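Local coordinates for two-domain protein containing predicted PHP-like metal-dependent phosphoesterase (Bacteroides vulgatus ATCC 8482, PDB 3E38) that binds a trinuclear zinc centre in a PHP-like domain joined to an Ig-like domain, and is probably a metal-dependent phosphoesterase, at residues 32-36 with 37-41; 116-119 with 120-123; 176-179 with 180-183. All blocks are in the same frame, centred on the assembly; numbering follows the deposited sequence.

Interaction 1: 32-36 with 37-41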
# COMPACT_ATOMS: atom_id res chain seq x y z
N GLY B 32 -25.27 10.05 8.68
CA GLY B 32 -24.31 9.35 7.83
C GLY B 32 -24.15 10.06 6.49
O GLY B 32 -24.96 10.90 6.12
N LEU B 33 -23.16 9.65 5.71
CA LEU B 33 -22.84 10.37 4.46
C LEU B 33 -22.92 9.57 3.20
O LEU B 33 -22.55 10.06 2.13
CB LEU B 33 -21.44 11.02 4.57
CG LEU B 33 -21.30 12.23 5.49
CD1 LEU B 33 -19.86 12.45 5.78
CD2 LEU B 33 -21.99 13.53 4.89
N VAL B 34 -23.43 8.36 3.33
CA VAL B 34 -23.62 7.45 2.19
C VAL B 34 -25.06 6.95 2.06
O VAL B 34 -25.83 6.88 3.03
CB VAL B 34 -22.68 6.23 2.29
CG1 VAL B 34 -21.21 6.70 2.22
CG2 VAL B 34 -22.94 5.35 3.58
N TRP B 35 -25.40 6.59 0.84
CA TRP B 35 -26.68 5.94 0.56
C TRP B 35 -26.72 4.56 1.27
O TRP B 35 -25.69 3.89 1.35
CB TRP B 35 -26.88 5.79 -0.94
CG TRP B 35 -28.22 5.35 -1.26
CD1 TRP B 35 -28.58 4.15 -1.68
CD2 TRP B 35 -29.41 6.15 -1.22
NE1 TRP B 35 -29.93 4.10 -1.90
CE2 TRP B 35 -30.47 5.32 -1.62
CE3 TRP B 35 -29.70 7.48 -0.86
CZ2 TRP B 35 -31.80 5.78 -1.71
CZ3 TRP B 35 -31.04 7.92 -0.92
CH2 TRP B 35 -32.06 7.07 -1.35
N PRO B 36 -27.89 4.12 1.77
CA PRO B 36 -27.80 2.92 2.65
C PRO B 36 -27.22 1.69 2.04
O PRO B 36 -26.60 0.94 2.76
CB PRO B 36 -29.26 2.69 3.06
CG PRO B 36 -29.82 4.10 3.07
CD PRO B 36 -29.26 4.69 1.79
N THR B 37 -27.32 1.54 0.72
CA THR B 37 -26.86 0.30 0.08
C THR B 37 -25.32 0.21 0.14
O THR B 37 -24.71 -0.86 0.16
CB THR B 37 -27.41 0.15 -1.29
OG1 THR B 37 -27.11 1.31 -2.05
CG2 THR B 37 -28.95 -0.00 -1.17
N VAL B 38 -24.70 1.34 0.29
CA VAL B 38 -23.25 1.35 0.40
C VAL B 38 -22.82 0.60 1.64
O VAL B 38 -21.78 -0.04 1.64
CB VAL B 38 -22.71 2.79 0.49
CG1 VAL B 38 -21.21 2.81 0.71
CG2 VAL B 38 -23.07 3.54 -0.73
N ARG B 39 -23.62 0.68 2.71
CA ARG B 39 -23.19 0.01 3.94
C ARG B 39 -23.17 -1.51 3.75
O ARG B 39 -22.45 -2.23 4.45
CB ARG B 39 -24.06 0.35 5.16
CG ARG B 39 -24.00 1.79 5.65
CD ARG B 39 -22.58 2.21 5.91
NE ARG B 39 -22.52 3.58 6.42
CZ ARG B 39 -21.46 4.39 6.28
NH1 ARG B 39 -20.37 3.97 5.64
NH2 ARG B 39 -21.50 5.61 6.78
N VAL B 40 -23.95 -1.95 2.77
CA VAL B 40 -24.12 -3.36 2.49
C VAL B 40 -22.94 -3.77 1.63
O VAL B 40 -22.39 -4.84 1.83
CB VAL B 40 -25.50 -3.74 1.79
CG1 VAL B 40 -25.51 -5.24 1.42
CG2 VAL B 40 -26.72 -3.37 2.69
N ASP B 41 -22.60 -2.93 0.66
CA ASP B 41 -21.43 -3.17 -0.18
C ASP B 41 -20.15 -3.26 0.64
O ASP B 41 -19.28 -4.08 0.37
CB ASP B 41 -21.21 -2.04 -1.16
CG ASP B 41 -22.31 -1.95 -2.18
OD1 ASP B 41 -22.85 -3.02 -2.49
OD2 ASP B 41 -22.63 -0.81 -2.61

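Interaction 2: 116-119 with 120-123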
# COMPACT_ATOMS: atom_id res chain seq x y z
N GLN B 116 -40.11 9.14 20.82
CA GLN B 116 -40.99 9.55 21.93
C GLN B 116 -40.43 10.77 22.59
O GLN B 116 -39.25 11.02 22.53
CB GLN B 116 -41.15 8.46 22.98
CG GLN B 116 -41.67 7.15 22.46
CD GLN B 116 -43.09 7.24 21.95
OE1 GLN B 116 -43.87 8.02 22.45
NE2 GLN B 116 -43.43 6.40 20.97
N LYS B 117 -41.28 11.52 23.26
CA LYS B 117 -40.81 12.74 23.90
C LYS B 117 -39.82 12.40 24.99
O LYS B 117 -38.71 12.87 24.98
CB LYS B 117 -41.98 13.53 24.48
CG LYS B 117 -41.55 14.94 24.89
CD LYS B 117 -42.72 15.87 25.18
CE LYS B 117 -42.20 17.27 25.48
NZ LYS B 117 -43.28 18.30 25.60
N ASP B 118 -40.26 11.60 25.95
CA ASP B 118 -39.45 11.18 27.13
C ASP B 118 -38.49 10.05 26.75
O ASP B 118 -38.89 9.13 26.07
CB ASP B 118 -40.38 10.72 28.24
CG ASP B 118 -39.67 10.37 29.57
OD1 ASP B 118 -38.41 10.18 29.62
OD2 ASP B 118 -40.41 10.27 30.58
N TYR B 119 -37.24 10.09 27.18
CA TYR B 119 -36.34 9.03 26.72
C TYR B 119 -36.88 7.69 27.23
O TYR B 119 -36.81 6.67 26.55
CB TYR B 119 -34.86 9.26 27.10
CG TYR B 119 -34.50 9.00 28.54
CD1 TYR B 119 -34.15 7.73 28.95
CD2 TYR B 119 -34.49 10.02 29.49
CE1 TYR B 119 -33.81 7.46 30.27
CE2 TYR B 119 -34.17 9.75 30.84
CZ TYR B 119 -33.80 8.45 31.19
OH TYR B 119 -33.47 8.07 32.47
N LYS B 120 -37.47 7.73 28.42
CA LYS B 120 -37.96 6.52 29.09
C LYS B 120 -38.99 5.76 28.26
O LYS B 120 -39.06 4.53 28.30
CB LYS B 120 -38.54 6.87 30.47
CG LYS B 120 -37.51 7.36 31.48
CD LYS B 120 -38.18 8.04 32.67
CE LYS B 120 -37.19 8.38 33.80
NZ LYS B 120 -37.92 9.02 34.95
N ASP B 121 -39.76 6.50 27.50
CA ASP B 121 -40.80 5.92 26.64
C ASP B 121 -40.16 5.37 25.40
O ASP B 121 -40.67 4.46 24.76
CB ASP B 121 -41.85 6.98 26.27
CG ASP B 121 -42.65 7.45 27.46
OD1 ASP B 121 -42.78 6.68 28.42
OD2 ASP B 121 -43.15 8.59 27.46
N ALA B 122 -39.00 5.94 25.09
CA ALA B 122 -38.21 5.51 23.94
C ALA B 122 -37.70 4.08 24.22
O ALA B 122 -37.84 3.16 23.43
CB ALA B 122 -37.06 6.46 23.68
N PHE B 123 -37.17 3.92 25.42
CA PHE B 123 -36.61 2.64 25.83
C PHE B 123 -37.72 1.62 26.05
O PHE B 123 -37.54 0.43 25.80
CB PHE B 123 -35.73 2.80 27.09
CG PHE B 123 -34.37 3.40 26.82
CD1 PHE B 123 -34.22 4.78 26.63
CD2 PHE B 123 -33.24 2.60 26.75
CE1 PHE B 123 -32.97 5.32 26.37
CE2 PHE B 123 -32.01 3.12 26.49
CZ PHE B 123 -31.86 4.49 26.30

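Interaction 3: 176-179 with 180-183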
# COMPACT_ATOMS: atom_id res chain seq x y z
N PRO B 176 -11.93 1.20 28.19
CA PRO B 176 -11.70 0.12 29.16
C PRO B 176 -12.59 0.14 30.35
O PRO B 176 -12.78 -0.89 30.99
CB PRO B 176 -10.25 0.37 29.66
CG PRO B 176 -9.94 1.79 29.31
CD PRO B 176 -10.71 1.98 27.96
N GLU B 177 -13.10 1.31 30.67
CA GLU B 177 -13.94 1.42 31.87
C GLU B 177 -15.13 0.50 31.64
O GLU B 177 -15.67 -0.08 32.57
CB GLU B 177 -14.42 2.86 32.13
CG GLU B 177 -13.32 3.92 32.30
CD GLU B 177 -12.66 4.37 30.99
OE1 GLU B 177 -12.97 3.83 29.91
OE2 GLU B 177 -11.81 5.28 31.07
N ALA B 178 -15.48 0.34 30.36
CA ALA B 178 -16.67 -0.43 29.98
C ALA B 178 -16.42 -1.90 30.16
O ALA B 178 -17.33 -2.67 30.45
CB ALA B 178 -17.10 -0.14 28.50
N ILE B 179 -15.17 -2.29 29.97
CA ILE B 179 -14.79 -3.70 30.09
C ILE B 179 -15.15 -4.14 31.51
O ILE B 179 -15.82 -5.14 31.71
CB ILE B 179 -13.28 -3.97 29.74
CG1 ILE B 179 -13.01 -3.63 28.27
CG2 ILE B 179 -12.91 -5.42 29.99
CD1 ILE B 179 -11.55 -3.49 27.94
N GLN B 180 -14.74 -3.35 32.47
CA GLN B 180 -14.93 -3.70 33.88
C GLN B 180 -16.41 -3.71 34.21
O GLN B 180 -16.87 -4.45 35.08
CB GLN B 180 -14.16 -2.72 34.78
CG GLN B 180 -14.10 -3.15 36.22
CD GLN B 180 -13.48 -4.53 36.37
OE1 GLN B 180 -12.42 -4.81 35.80
NE2 GLN B 180 -14.14 -5.39 37.13
N TRP B 181 -17.14 -2.87 33.52
CA TRP B 181 -18.60 -2.75 33.74
C TRP B 181 -19.27 -4.02 33.28
O TRP B 181 -20.09 -4.60 33.98
CB TRP B 181 -19.21 -1.55 33.02
CG TRP B 181 -18.85 -0.29 33.70
CD1 TRP B 181 -18.57 -0.15 35.03
CD2 TRP B 181 -18.83 1.04 33.16
NE1 TRP B 181 -18.30 1.16 35.33
CE2 TRP B 181 -18.48 1.91 34.20
CE3 TRP B 181 -19.11 1.57 31.92
CZ2 TRP B 181 -18.36 3.27 34.02
CZ3 TRP B 181 -19.00 2.92 31.75
CH2 TRP B 181 -18.62 3.76 32.77
N CYS B 182 -18.90 -4.44 32.09
CA CYS B 182 -19.47 -5.66 31.53
C CYS B 182 -19.09 -6.87 32.37
O CYS B 182 -19.91 -7.79 32.57
CB CYS B 182 -19.02 -5.88 30.10
SG CYS B 182 -19.60 -4.62 28.96
N LEU B 183 -17.89 -6.83 32.94
CA LEU B 183 -17.40 -7.94 33.77
C LEU B 183 -18.21 -7.97 35.07
O LEU B 183 -18.73 -9.01 35.45
CB LEU B 183 -15.89 -7.89 34.07
CG LEU B 183 -14.91 -8.00 32.90
CD1 LEU B 183 -13.48 -7.92 33.45
CD2 LEU B 183 -15.10 -9.27 32.03

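Interaction 1: 32-36 with 37-41
V38 N donates to W35 O at 2.9 Å (N-H...O 149°), and one residue on R39 N reaches P36 O at 3.0 Å; both span three residues. They form the first turn of helix 36-45, which follows the loop after strand 17-22 in the PHP-like domain. The polar end of R39 is used outside this turn: NE donates to H26 O, NH1 to Q197 O with a salt bridge to E42, and NH2 makes a weak bond to H196 O. H26 and H196 are zinc ligands, and the R39 side chain comes within about 5 Å of each of their side chains and about 9 Å of a bound zinc ion, consistent with a second-shell role linking the two ligand-bearing loops to this helix. With an alanine in place of R39, the carbonyl of H26 and the carboxylate of E42 would probably lose their cationic partner, and the two zinc-binding loops a common tether.

V34 packs against the flat group itself. Its CG2, set between the backbone N and carbonyl carbon (chi1 -63° for CG1), lies over the centre of one guanidinium face, 3.2 Å from R39 CZ. V34 CB meets V38 CB at 3.9 Å, the two side chains crossing at about a right angle.

The W35 ring stacks on H62 of the second subunit and meets F29 of the same chain edge-to-face. P36 CD sits above one face of the indole, toward the rim, and in the plane of the ring T37 OG1 approaches the edge, 3.2 Å from W35 CD1.

Interaction 2: 116-119 with 120-123
D118 turns its carboxylate away from its own backbone nitrogen (chi1 -175°) and forward over the start of the helix, where D118 OD1 accepts from K120 N at 2.9 Å, the donor lying well above the carboxylate plane. In Y119, CG lies between the backbone N and the carbonyl carbon (chi1 76°), which lays the ring over the backbone beside K120. There K120 CG makes a CH-pi contact over the face, 4.0 Å from the centroid of the Y119 ring, the extended lysine chain passing Y119 OH with CE at 4.0 Å.

This is an N-cap: D118 precedes helix 119-128 and caps it through its side chain, while D118 O accepts D121 N at 3.1 Å in the first turn. The carboxylates of D118 and D121 come fairly close, OD2 to OD2 at 4.5 Å, and their like charges probably repel somewhat, although both lie where a helix N-terminus should favour negative charge. Behind them Q116 CB rests on D121 CB at 3.7 Å, its amide nitrogen held by P113 O.

F123 packs on I94 and L157 and meets F103 edge-to-face. Its CE1 reaches the edge of the Y119 ring at CD1, 3.7 Å away, with the two ring planes at 88°.

Interaction 3: 176-179 with 180-183
Backbone bonds from W181 N to E177 O (3.3 Å), C182 N to A178 O (2.9 Å, 165°) and L183 N to I179 O (2.9 Å) each span four residues, the regular alpha-helical pattern, preceded by a weak one from Q180 N to P176 O. They belong to helix 176-185, which packs on strands 165-170 and 188-192 of the mixed sheet of the PHP-like domain, so the segment forms part of a beta-alpha-beta crossover between two parallel, neighbouring strands.

W181 lies across the preceding turn. Its first torsion of -73° leaves CG anti to the carbonyl carbon, and the indole folds back along the helix towards its N-terminal turn. One ring face then lies beneath the backbone of E177 and A178: E177 O stands 3.3 Å above the plane, displaced toward the rim, while it also accepts W181 N. The six-membered part of the ring reaches A178, with W181 CE3 4.3 Å from A178 CB. Beyond the helix, W150 meets the same indole edge-to-face and W135 lies nearly parallel to it, placing W181 in a cluster of tryptophans.

A178 faces the sheet, where its methyl group touches I166 and V168. I179 and C182 pack on M189, and I179 also touches P333 and I330, so this flank of the helix bridges to the strand 330-332 region of the Ig-like domain. L183, which touches A332 as well as M189, carries that bridge one turn further. Q180 turns its amide forward along the helix, its NE2 donating to D184 OD1. Between successive turns on the same flank, the branch methyl I179 CG2 lies 4.3 Å from L183 CD1.

All three contacts are local, within a turn or two of separate helices of the PHP-like domain, and none touches another: nearest atoms are about 14 Å apart between interactions 2 and 3, and about 19 and 23 Å from interaction 1 to those two. Interaction 1 is the most buried; its R39 comes within about 9 Å of a bound zinc ion, against about 11 Å for F123 of interaction 2, and its charge serves loop carbonyls and E42, while other residues meet a second subunit. Interaction 2 is more exposed on its acidic, lysine-bearing side; A122 and F123 are its buried residues. Interaction 3, along most of its helix and largely apolar, instead joins the PHP-like domain's sheet to the Ig-like domain.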